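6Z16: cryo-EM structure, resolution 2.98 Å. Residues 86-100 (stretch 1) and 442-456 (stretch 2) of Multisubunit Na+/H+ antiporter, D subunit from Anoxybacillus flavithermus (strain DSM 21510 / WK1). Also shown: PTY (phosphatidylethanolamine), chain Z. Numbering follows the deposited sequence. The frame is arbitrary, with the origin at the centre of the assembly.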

# COMPACT_ATOMS: atom_id res chain seq x y z
N SER D 86 -28.93 -18.43 50.85
CA SER D 86 -29.82 -18.79 49.74
C SER D 86 -31.28 -18.85 50.18
O SER D 86 -32.17 -18.36 49.47
CB SER D 86 -29.38 -20.14 49.17
OG SER D 86 -28.05 -20.08 48.70
N ILE D 87 -31.53 -19.44 51.35
CA ILE D 87 -32.89 -19.54 51.88
C ILE D 87 -33.45 -18.15 52.19
O ILE D 87 -34.60 -17.82 51.84
CB ILE D 87 -32.91 -20.45 53.12
CG1 ILE D 87 -32.49 -21.87 52.76
CG2 ILE D 87 -34.28 -20.45 53.76
CD1 ILE D 87 -33.37 -22.53 51.75
N ILE D 88 -32.63 -17.31 52.85
CA ILE D 88 -33.05 -15.94 53.18
C ILE D 88 -33.32 -15.14 51.91
O ILE D 88 -34.29 -14.38 51.83
CB ILE D 88 -31.99 -15.26 54.06
CG1 ILE D 88 -31.89 -15.95 55.42
CG2 ILE D 88 -32.32 -13.80 54.31
CD1 ILE D 88 -30.65 -15.55 56.19
N ALA D 89 -32.49 -15.35 50.87
CA ALA D 89 -32.65 -14.64 49.61
C ALA D 89 -33.94 -15.03 48.90
O ALA D 89 -34.63 -14.17 48.35
CB ALA D 89 -31.45 -14.90 48.71
N LEU D 90 -34.29 -16.32 48.92
CA LEU D 90 -35.53 -16.78 48.30
C LEU D 90 -36.76 -16.20 49.00
O LEU D 90 -37.69 -15.72 48.34
CB LEU D 90 -35.57 -18.30 48.30
CG LEU D 90 -36.80 -18.97 47.70
CD1 LEU D 90 -36.96 -18.57 46.25
CD2 LEU D 90 -36.65 -20.46 47.82
N ALA D 91 -36.76 -16.22 50.34
CA ALA D 91 -37.90 -15.67 51.08
C ALA D 91 -38.03 -14.16 50.88
O ALA D 91 -39.15 -13.65 50.67
CB ALA D 91 -37.76 -15.99 52.56
N CYS D 92 -36.91 -13.44 50.88
CA CYS D 92 -36.94 -12.01 50.66
C CYS D 92 -37.33 -11.67 49.22
O CYS D 92 -37.95 -10.64 48.98
CB CYS D 92 -35.60 -11.39 51.00
SG CYS D 92 -35.18 -11.44 52.76
N LEU D 93 -37.02 -12.55 48.27
CA LEU D 93 -37.39 -12.30 46.88
C LEU D 93 -38.89 -12.46 46.66
O LEU D 93 -39.50 -11.67 45.93
CB LEU D 93 -36.61 -13.23 45.96
CG LEU D 93 -36.85 -13.01 44.47
CD1 LEU D 93 -36.46 -11.60 44.08
CD2 LEU D 93 -36.07 -14.02 43.67
N VAL D 94 -39.50 -13.47 47.28
CA VAL D 94 -40.95 -13.62 47.12
C VAL D 94 -41.69 -12.49 47.85
O VAL D 94 -42.69 -11.94 47.35
CB VAL D 94 -41.40 -15.01 47.57
CG1 VAL D 94 -42.88 -15.20 47.35
CG2 VAL D 94 -40.63 -16.08 46.82
N TYR D 95 -41.15 -12.07 49.01
CA TYR D 95 -41.71 -10.90 49.67
C TYR D 95 -41.52 -9.65 48.82
O TYR D 95 -42.38 -8.75 48.84
CB TYR D 95 -41.07 -10.70 51.05
CG TYR D 95 -41.80 -9.70 51.91
CD1 TYR D 95 -42.88 -10.08 52.68
CD2 TYR D 95 -41.42 -8.36 51.93
CE1 TYR D 95 -43.56 -9.16 53.46
CE2 TYR D 95 -42.10 -7.45 52.69
CZ TYR D 95 -43.16 -7.85 53.45
OH TYR D 95 -43.82 -6.92 54.22
N SER D 96 -40.43 -9.58 48.05
CA SER D 96 -40.20 -8.46 47.14
C SER D 96 -41.19 -8.47 45.99
O SER D 96 -41.54 -7.40 45.48
CB SER D 96 -38.78 -8.53 46.60
OG SER D 96 -37.83 -8.47 47.64
N PHE D 97 -41.61 -9.66 45.54
CA PHE D 97 -42.65 -9.76 44.52
C PHE D 97 -43.94 -9.14 45.02
O PHE D 97 -44.62 -8.41 44.29
CB PHE D 97 -42.94 -11.21 44.14
CG PHE D 97 -41.83 -11.91 43.41
CD1 PHE D 97 -40.75 -11.22 42.89
CD2 PHE D 97 -41.89 -13.28 43.22
CE1 PHE D 97 -39.75 -11.88 42.23
CE2 PHE D 97 -40.89 -13.94 42.56
CZ PHE D 97 -39.82 -13.24 42.07
N TYR D 98 -44.30 -9.42 46.27
CA TYR D 98 -45.57 -8.87 46.76
C TYR D 98 -45.47 -7.43 47.26
O TYR D 98 -46.49 -6.74 47.30
CB TYR D 98 -46.15 -9.75 47.86
CG TYR D 98 -46.63 -11.10 47.37
CD1 TYR D 98 -47.88 -11.24 46.80
CD2 TYR D 98 -45.82 -12.21 47.49
CE1 TYR D 98 -48.31 -12.47 46.35
CE2 TYR D 98 -46.24 -13.44 47.05
CZ TYR D 98 -47.48 -13.56 46.48
OH TYR D 98 -47.90 -14.79 46.04
N ALA D 99 -44.28 -6.96 47.63
CA ALA D 99 -44.13 -5.75 48.44
C ALA D 99 -43.67 -4.53 47.66
O ALA D 99 -44.27 -3.46 47.78
CB ALA D 99 -43.15 -6.02 49.58
N ILE D 100 -42.57 -4.66 46.91
CA ILE D 100 -42.03 -3.56 46.12
C ILE D 100 -43.02 -3.17 45.03
O ILE D 100 -43.55 -4.03 44.33
CB ILE D 100 -40.67 -3.96 45.51
CG1 ILE D 100 -39.67 -4.31 46.60
CG2 ILE D 100 -40.11 -2.86 44.65
CD1 ILE D 100 -39.31 -3.15 47.49
C1 PTY Z . -45.93 -14.76 42.63
C2 PTY Z . -49.64 -8.22 44.03
C3 PTY Z . -48.60 -9.08 43.28
O4 PTY Z . -45.59 -16.16 42.66
C5 PTY Z . -47.28 -13.13 41.33
C6 PTY Z . -47.14 -14.56 41.77
O7 PTY Z . -48.31 -14.89 42.58
C8 PTY Z . -49.33 -15.53 41.98
O10 PTY Z . -49.35 -15.80 40.81
C11 PTY Z . -50.41 -15.86 42.96
C12 PTY Z . -49.89 -16.66 44.15
C13 PTY Z . -50.94 -16.92 45.22
C14 PTY Z . -50.34 -17.50 46.49
C15 PTY Z . -49.51 -18.75 46.26
C16 PTY Z . -48.46 -19.01 47.31
C17 PTY Z . -47.33 -17.99 47.31
C18 PTY Z . -46.23 -18.29 48.29
C19 PTY Z . -45.62 -19.67 48.13
C20 PTY Z . -45.09 -20.26 49.43
C21 PTY Z . -43.91 -19.52 50.02
C22 PTY Z . -42.62 -19.75 49.27
C23 PTY Z . -41.42 -19.11 49.94
C24 PTY Z . -40.10 -19.64 49.42
C30 PTY Z . -45.60 -16.75 43.86
C31 PTY Z . -45.02 -18.13 43.80
O30 PTY Z . -46.00 -16.21 44.85
C32 PTY Z . -43.61 -18.16 44.37
C33 PTY Z . -43.06 -19.56 44.60
C34 PTY Z . -41.74 -19.54 45.34
C35 PTY Z . -41.20 -20.89 45.74
C36 PTY Z . -40.83 -21.79 44.58
C37 PTY Z . -40.15 -23.09 45.00
C38 PTY Z . -39.81 -24.01 43.84
P1 PTY Z . -49.10 -11.56 42.46
O11 PTY Z . -48.94 -10.45 43.58
O12 PTY Z . -50.14 -12.55 42.96
O13 PTY Z . -49.39 -10.96 41.14
O14 PTY Z . -47.69 -12.33 42.45
N1 PTY Z . -49.15 -6.85 44.14
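Stretch 2, residues 442-456: VDGRLFPVLFLLVLS

How does stretch 2 run relative to stretch 1? Stretch 1 is helical from Ser-86 to Ala-99, and Ile-100 is the first residue to leave helical phi/psi. Stretch 2 begins extended at Val-442 and Asp-443, turns at Gly-444 with positive phi (72/-55), and is helical by Phe-447, through Ser-456 and beyond. The two helices are nearly antiparallel, at 163° between their N-to-C directions, and their axes approach to 8.7 Å. The start of stretch 1 therefore meets the end of stretch 2.

What does Ile-87 meet? Its CB points toward stretch 2, and Ile-87 CG2 lies 3.7 Å from Leu-455 CD1, 4.2 Å from Leu-452 CD2 and 4.3 Å from Phe-451 CE2. These are purely apolar contacts, one methyl set among three side chains within about one helical turn.

How close do the backbones come at Ala-91? Its side chain is a single methyl, and it faces Pro-448 with only 5.0 Å between Ala-91 CA and Pro-448 CA. Ala-91 O is 3.6 Å from Pro-448 CB, while Ala-91 CB reaches Leu-452 CD1 at 3.8 Å. One turn on, Val-94 CG1 packs on Pro-448 CG at 3.7 Å.

How do the two tyrosines receive the start of stretch 2? Tyr-95 CE1 lies 3.6 Å from Arg-445 CB, in an oblique approach to the ring. Tyr-98 offers a face to the turn: Gly-444 CA sits 3.8 Å from the centroid of the Tyr-98 ring, a CH-pi contact 19° off the normal. An ideal CB on Gly-444 would fall 2.2 Å from Tyr-98 CE1, a clash. Beyond this contact, Tyr-98 OH donates a 2.7 Å hydrogen bond to O30 of phosphatidylethanolamine, so the same side chain touches both protein and lipid.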

# COMPACT_ATOMS: atom_id res chain seq x y z
N VAL D 442 -54.71 -9.13 54.13
CA VAL D 442 -53.36 -9.36 53.65
C VAL D 442 -53.38 -10.50 52.64
O VAL D 442 -54.32 -11.29 52.57
CB VAL D 442 -52.40 -9.65 54.81
CG1 VAL D 442 -52.34 -8.47 55.73
CG2 VAL D 442 -52.83 -10.89 55.55
N ASP D 443 -52.31 -10.59 51.85
CA ASP D 443 -52.26 -11.60 50.80
C ASP D 443 -50.82 -11.93 50.45
O ASP D 443 -49.96 -11.05 50.42
CB ASP D 443 -53.03 -11.13 49.56
CG ASP D 443 -52.63 -9.73 49.10
OD1 ASP D 443 -51.85 -9.05 49.80
OD2 ASP D 443 -53.10 -9.31 48.03
N GLY D 444 -50.56 -13.22 50.24
CA GLY D 444 -49.35 -13.66 49.58
C GLY D 444 -48.06 -13.55 50.37
O GLY D 444 -47.33 -14.53 50.52
N ARG D 445 -47.75 -12.34 50.85
CA ARG D 445 -46.50 -12.05 51.53
C ARG D 445 -46.39 -12.71 52.89
O ARG D 445 -45.29 -12.77 53.44
CB ARG D 445 -46.35 -10.54 51.68
CG ARG D 445 -47.36 -9.93 52.61
NE ARG D 445 -48.25 -7.50 50.50
CZ ARG D 445 -47.74 -6.46 51.16
NH1 ARG D 445 -48.17 -5.24 50.90
NH2 ARG D 445 -46.80 -6.65 52.07
N LEU D 446 -47.49 -13.22 53.44
CA LEU D 446 -47.45 -13.93 54.70
C LEU D 446 -46.76 -15.28 54.57
O LEU D 446 -46.12 -15.75 55.51
CB LEU D 446 -48.88 -14.09 55.22
CG LEU D 446 -49.17 -14.76 56.56
CD1 LEU D 446 -48.47 -14.02 57.68
CD2 LEU D 446 -50.66 -14.77 56.79
N PHE D 447 -46.83 -15.88 53.39
CA PHE D 447 -46.30 -17.22 53.16
C PHE D 447 -44.77 -17.37 53.15
O PHE D 447 -44.30 -18.42 53.62
CB PHE D 447 -46.87 -17.77 51.85
CG PHE D 447 -48.35 -17.97 51.88
CD1 PHE D 447 -48.90 -19.05 52.55
CD2 PHE D 447 -49.19 -17.10 51.21
CE1 PHE D 447 -50.27 -19.24 52.57
CE2 PHE D 447 -50.55 -17.29 51.22
CZ PHE D 447 -51.10 -18.36 51.90
N PRO D 448 -43.95 -16.44 52.64
CA PRO D 448 -42.50 -16.59 52.87
C PRO D 448 -42.11 -16.47 54.33
O PRO D 448 -41.16 -17.13 54.77
CB PRO D 448 -41.89 -15.45 52.04
CG PRO D 448 -42.87 -15.17 51.03
CD PRO D 448 -44.19 -15.36 51.65
N VAL D 449 -42.85 -15.66 55.09
CA VAL D 449 -42.62 -15.54 56.53
C VAL D 449 -42.97 -16.85 57.22
O VAL D 449 -42.25 -17.31 58.12
CB VAL D 449 -43.44 -14.38 57.08
CG1 VAL D 449 -43.03 -14.07 58.48
CG2 VAL D 449 -43.32 -13.18 56.18
N LEU D 450 -44.08 -17.47 56.81
CA LEU D 450 -44.44 -18.77 57.35
C LEU D 450 -43.45 -19.85 56.95
O LEU D 450 -43.19 -20.77 57.73
CB LEU D 450 -45.85 -19.15 56.90
CG LEU D 450 -46.95 -18.27 57.49
CD1 LEU D 450 -48.29 -18.61 56.89
CD2 LEU D 450 -46.98 -18.41 58.99
N PHE D 451 -42.87 -19.75 55.75
CA PHE D 451 -41.84 -20.70 55.33
C PHE D 451 -40.59 -20.58 56.19
O PHE D 451 -40.01 -21.60 56.61
CB PHE D 451 -41.51 -20.46 53.85
CG PHE D 451 -40.43 -21.36 53.31
CD1 PHE D 451 -40.68 -22.71 53.11
CD2 PHE D 451 -39.20 -20.84 52.96
CE1 PHE D 451 -39.69 -23.53 52.60
CE2 PHE D 451 -38.21 -21.66 52.45
CZ PHE D 451 -38.46 -23.01 52.26
N LEU D 452 -40.17 -19.34 56.48
CA LEU D 452 -39.04 -19.13 57.38
C LEU D 452 -39.33 -19.63 58.79
O LEU D 452 -38.46 -20.21 59.45
CB LEU D 452 -38.65 -17.66 57.41
CG LEU D 452 -38.01 -17.10 56.15
CD1 LEU D 452 -37.83 -15.62 56.30
CD2 LEU D 452 -36.68 -17.78 55.89
N LEU D 453 -40.57 -19.43 59.27
CA LEU D 453 -40.94 -19.88 60.61
C LEU D 453 -40.96 -21.40 60.71
O LEU D 453 -40.49 -21.96 61.71
CB LEU D 453 -42.29 -19.29 60.99
CG LEU D 453 -42.74 -19.60 62.41
CD1 LEU D 453 -41.77 -18.99 63.40
CD2 LEU D 453 -44.12 -19.06 62.64
N VAL D 454 -41.48 -22.07 59.69
CA VAL D 454 -41.49 -23.53 59.66
C VAL D 454 -40.07 -24.09 59.60
O VAL D 454 -39.74 -25.07 60.28
CB VAL D 454 -42.35 -24.03 58.48
CG1 VAL D 454 -42.17 -25.51 58.23
CG2 VAL D 454 -43.81 -23.77 58.78
N LEU D 455 -39.18 -23.44 58.83
CA LEU D 455 -37.79 -23.89 58.82
C LEU D 455 -37.08 -23.64 60.14
O LEU D 455 -36.24 -24.45 60.55
CB LEU D 455 -37.01 -23.24 57.68
CG LEU D 455 -37.34 -23.73 56.28
CD1 LEU D 455 -36.46 -23.01 55.31
CD2 LEU D 455 -37.15 -25.23 56.18
N SER D 456 -37.42 -22.56 60.85
CA SER D 456 -36.80 -22.31 62.15
C SER D 456 -37.28 -23.31 63.19
O SER D 456 -36.49 -23.80 64.01
CB SER D 456 -37.08 -20.88 62.59
OG SER D 456 -38.46 -20.66 62.81